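Local coordinates for protein cysteine protease (Xylella fastidiosa, PDB 3OIS) that probably acts as a papain-family cysteine peptidase and carries a bound uridine-5'-diphosphate, at residues 74-87 / 121-133. Residues are numbered along the deposited sequence; the frame is centred on the assembly and turned at random.
Sequences RIGSCTANALAAAI and DSGAMIRDGIKVL. With UDP (uridine-5'-diphosphate), chain E.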
# COMPACT_ATOMS: atom_id res chain seq x y z
N ARG A 74 4.41 11.11 -9.00
CA ARG A 74 5.14 10.55 -10.13
C ARG A 74 6.28 9.64 -9.72
O ARG A 74 7.19 9.41 -10.54
CB ARG A 74 5.73 11.73 -10.92
CG ARG A 74 4.66 12.66 -11.49
CD ARG A 74 5.30 13.93 -12.08
NE ARG A 74 5.70 14.75 -10.96
CZ ARG A 74 6.51 15.82 -11.06
NH1 ARG A 74 7.00 16.17 -12.27
NH2 ARG A 74 6.81 16.51 -9.96
N ILE A 75 6.24 9.15 -8.50
CA ILE A 75 7.25 8.18 -8.05
C ILE A 75 6.61 6.83 -7.64
O ILE A 75 5.37 6.69 -7.53
CB ILE A 75 8.07 8.81 -6.89
CG1 ILE A 75 7.20 9.12 -5.63
CG2 ILE A 75 8.99 9.93 -7.43
CD1 ILE A 75 8.13 9.59 -4.37
N GLY A 76 7.48 5.84 -7.32
CA GLY A 76 7.05 4.44 -7.10
C GLY A 76 6.84 4.09 -5.64
O GLY A 76 7.37 3.07 -5.12
N SER A 77 6.09 4.99 -4.96
CA SER A 77 6.01 4.95 -3.54
C SER A 77 4.73 4.29 -3.05
O SER A 77 4.33 4.52 -1.90
CB SER A 77 6.20 6.39 -2.99
OG SER A 77 5.12 7.18 -3.48
N CYS A 78 4.09 3.48 -3.89
CA CYS A 78 2.75 2.95 -3.50
C CYS A 78 2.81 2.15 -2.18
O CYS A 78 1.86 2.27 -1.35
CB CYS A 78 2.06 2.04 -4.56
SG CYS A 78 3.12 0.59 -4.96
N THR A 79 3.87 1.33 -1.98
CA THR A 79 3.94 0.57 -0.75
C THR A 79 3.96 1.55 0.44
O THR A 79 3.31 1.25 1.44
CB THR A 79 5.10 -0.43 -0.67
OG1 THR A 79 6.34 0.31 -0.65
CG2 THR A 79 5.05 -1.34 -1.88
N ALA A 80 4.68 2.69 0.37
CA ALA A 80 4.75 3.62 1.50
C ALA A 80 3.43 4.33 1.70
O ALA A 80 3.08 4.75 2.86
CB ALA A 80 5.78 4.62 1.21
N ASN A 81 2.72 4.56 0.59
CA ASN A 81 1.38 5.20 0.66
C ASN A 81 0.33 4.31 1.31
O ASN A 81 -0.43 4.77 2.22
CB ASN A 81 0.90 5.67 -0.71
CG ASN A 81 1.57 6.94 -1.15
OD1 ASN A 81 2.82 6.96 -1.46
ND2 ASN A 81 0.82 8.00 -1.20
N ALA A 82 0.32 3.02 0.93
CA ALA A 82 -0.56 2.05 1.52
C ALA A 82 -0.23 1.89 3.02
O ALA A 82 -1.13 1.89 3.85
CB ALA A 82 -0.47 0.68 0.81
N LEU A 83 1.07 1.76 3.36
CA LEU A 83 1.45 1.54 4.72
C LEU A 83 1.27 2.80 5.59
O LEU A 83 0.90 2.67 6.79
CB LEU A 83 2.90 1.06 4.79
CG LEU A 83 3.03 -0.42 4.37
CD1 LEU A 83 4.61 -0.79 4.17
CD2 LEU A 83 2.36 -1.42 5.39
N ALA A 84 1.52 3.99 5.04
CA ALA A 84 1.24 5.28 5.76
C ALA A 84 -0.20 5.29 6.21
O ALA A 84 -0.48 5.65 7.38
CB ALA A 84 1.52 6.48 4.88
N ALA A 85 -1.09 4.87 5.31
CA ALA A 85 -2.54 4.86 5.62
C ALA A 85 -2.88 3.79 6.69
O ALA A 85 -3.74 4.01 7.58
CB ALA A 85 -3.42 4.71 4.30
N ALA A 86 -2.27 2.59 6.64
CA ALA A 86 -2.52 1.59 7.65
C ALA A 86 -2.14 2.16 9.01
O ALA A 86 -2.91 1.95 9.98
CB ALA A 86 -1.69 0.31 7.35
N ILE A 87 -0.98 2.85 9.10
CA ILE A 87 -0.49 3.51 10.35
C ILE A 87 -1.47 4.61 10.78
O ILE A 87 -1.84 4.66 11.95
CB ILE A 87 0.86 4.17 10.14
CG1 ILE A 87 1.92 3.07 10.04
CG2 ILE A 87 1.20 5.02 11.39
CD1 ILE A 87 2.14 2.25 11.37
N ASP A 121 14.20 5.20 -8.61
CA ASP A 121 12.80 5.01 -8.23
C ASP A 121 12.55 3.50 -8.42
O ASP A 121 11.88 3.04 -9.36
CB ASP A 121 11.93 5.88 -9.16
CG ASP A 121 10.53 6.04 -8.66
OD1 ASP A 121 10.27 5.74 -7.49
OD2 ASP A 121 9.68 6.47 -9.49
N SER A 122 13.03 2.69 -7.48
CA SER A 122 13.04 1.28 -7.68
C SER A 122 11.74 0.64 -7.27
O SER A 122 11.52 -0.54 -7.56
CB SER A 122 14.19 0.69 -6.87
OG SER A 122 13.96 0.99 -5.49
N GLY A 123 10.88 1.36 -6.52
CA GLY A 123 9.74 0.68 -5.87
C GLY A 123 10.29 -0.14 -4.66
O GLY A 123 11.46 0.09 -4.25
N ALA A 124 9.46 -0.99 -4.07
CA ALA A 124 9.79 -1.68 -2.84
C ALA A 124 8.85 -2.87 -2.60
O ALA A 124 7.71 -2.93 -3.15
CB ALA A 124 9.70 -0.63 -1.64
N MET A 125 9.31 -3.80 -1.76
CA MET A 125 8.48 -4.89 -1.30
C MET A 125 7.74 -4.39 -0.06
O MET A 125 8.29 -3.66 0.77
CB MET A 125 9.36 -6.09 -0.90
CG MET A 125 10.12 -6.66 -2.11
SD MET A 125 11.24 -7.98 -1.41
CE MET A 125 11.93 -8.55 -2.98
N ILE A 126 6.47 -4.74 0.01
CA ILE A 126 5.66 -4.48 1.24
C ILE A 126 6.35 -4.92 2.51
O ILE A 126 6.43 -4.15 3.52
CB ILE A 126 4.26 -5.11 1.13
CG1 ILE A 126 3.60 -4.42 -0.09
CG2 ILE A 126 3.47 -4.79 2.47
CD1 ILE A 126 2.33 -5.13 -0.45
N ARG A 127 6.96 -6.10 2.43
CA ARG A 127 7.57 -6.64 3.63
C ARG A 127 8.71 -5.74 4.12
O ARG A 127 9.02 -5.68 5.34
CB ARG A 127 8.06 -8.07 3.43
CG ARG A 127 9.38 -8.19 2.53
CD ARG A 127 9.90 -9.67 2.36
NE ARG A 127 10.02 -10.10 3.70
CZ ARG A 127 9.33 -11.09 4.29
NH1 ARG A 127 8.64 -12.03 3.59
NH2 ARG A 127 9.43 -11.18 5.62
N ASP A 128 9.34 -5.01 3.21
CA ASP A 128 10.44 -4.13 3.60
C ASP A 128 9.91 -2.78 4.17
O ASP A 128 10.44 -2.26 5.13
CB ASP A 128 11.33 -3.82 2.38
CG ASP A 128 12.16 -5.03 1.99
OD1 ASP A 128 12.31 -5.95 2.86
OD2 ASP A 128 12.68 -5.05 0.85
N GLY A 129 8.78 -2.30 3.63
CA GLY A 129 8.10 -1.14 4.26
C GLY A 129 7.70 -1.54 5.69
O GLY A 129 7.80 -0.72 6.58
N ILE A 130 7.18 -2.75 5.86
CA ILE A 130 6.81 -3.23 7.20
C ILE A 130 8.01 -3.37 8.13
O ILE A 130 7.97 -2.96 9.27
CB ILE A 130 6.01 -4.51 7.06
CG1 ILE A 130 4.66 -4.16 6.48
CG2 ILE A 130 5.74 -5.20 8.44
CD1 ILE A 130 3.88 -5.48 6.10
N LYS A 131 9.13 -3.87 7.63
CA LYS A 131 10.36 -3.88 8.40
C LYS A 131 10.78 -2.47 8.89
O LYS A 131 11.19 -2.33 10.05
CB LYS A 131 11.47 -4.48 7.59
CG LYS A 131 12.67 -4.91 8.50
CD LYS A 131 12.58 -6.34 8.98
CE LYS A 131 13.74 -6.69 9.82
NZ LYS A 131 13.41 -7.98 10.41
N VAL A 132 10.73 -1.46 8.02
CA VAL A 132 10.97 -0.07 8.38
C VAL A 132 10.03 0.33 9.53
O VAL A 132 10.50 0.78 10.55
CB VAL A 132 10.75 0.91 7.21
CG1 VAL A 132 10.90 2.34 7.66
CG2 VAL A 132 11.73 0.59 6.05
N LEU A 133 8.72 0.07 9.37
CA LEU A 133 7.81 0.41 10.48
C LEU A 133 8.12 -0.29 11.80
O LEU A 133 7.82 0.32 12.85
CB LEU A 133 6.37 0.16 10.06
CG LEU A 133 5.91 1.06 8.93
CD1 LEU A 133 4.44 0.64 8.43
CD2 LEU A 133 5.95 2.54 9.29
N1 UDP E . 8.21 -11.61 11.65
C2 UDP E . 6.89 -11.48 11.31
N3 UDP E . 6.10 -10.64 12.09
C4 UDP E . 6.61 -9.96 13.14
C5 UDP E . 7.96 -10.12 13.53
C6 UDP E . 8.77 -10.88 12.67
O2 UDP E . 6.40 -12.04 10.38
O4 UDP E . 5.79 -9.29 13.84
C1' UDP E . 8.99 -12.62 10.85
C2' UDP E . 9.33 -12.18 9.45
O2' UDP E . 9.43 -13.39 8.70
C3' UDP E . 10.68 -11.64 9.70
C4' UDP E . 11.28 -12.67 10.68
O4' UDP E . 10.18 -13.01 11.56
O3' UDP E . 11.39 -11.69 8.47
C5' UDP E . 12.49 -12.09 11.41
O5' UDP E . 12.02 -10.98 12.17
PA UDP E . 12.79 -10.34 13.32
O1A UDP E . 12.31 -8.99 13.68
O2A UDP E . 12.95 -11.29 14.46
O3A UDP E . 14.24 -10.21 12.58
PB UDP E . 15.61 -9.40 12.88
O1B UDP E . 16.69 -10.38 12.82
O2B UDP E . 15.63 -8.38 11.87
O3B UDP E . 15.61 -8.74 14.23
O HOH W 1 9.95 8.49 -11.07
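D121 meets the turn at G76 with its carboxylate: OD1 accepts a hydrogen bond from G76 N through its syn lone pair (2.8 Å, N-H...O angle 152°), while Y108 also bonds to OD1. CG swings anti to the backbone N (chi1 -166°), which carries both oxygens to the I75-G76 backbone, and a water joins OD2 to the carbonyl oxygen of R74. Two residues on, the backbones come close enough for G123 CA to direct a nearly straight C-H...O contact at G76 O (3.4 Å). A124 then lies over T79: its CB rests 3.6 Å from T79 OG1, a hydroxyl bonded to E111. The T79 methyl CG2 abuts the carbonyl oxygen of A124 (3.3 Å) and also touches CG1 of I126. From I126 onward the chain is helical, and L83 becomes a knob in the hole formed by I126, G129, I130 and L133. The bare G129 admits L83 CD1 to 3.5 Å from its CA; the other branch, CD2, touches I130 CG1, the two side chains crossing at about a right angle. K131 turns from this interface to grip UDP O2B through NZ (2.7 Å). L133 closes the row, CD1 meeting I87 CG1 tip to tip at 3.9 Å. Helices 78-87 and 126-133 thus cross at -49°, axes 9.4 Å apart, with one leucine knob seated in a four-residue hole, within the helical domain of the papain fold, whose long central helix is 78-93.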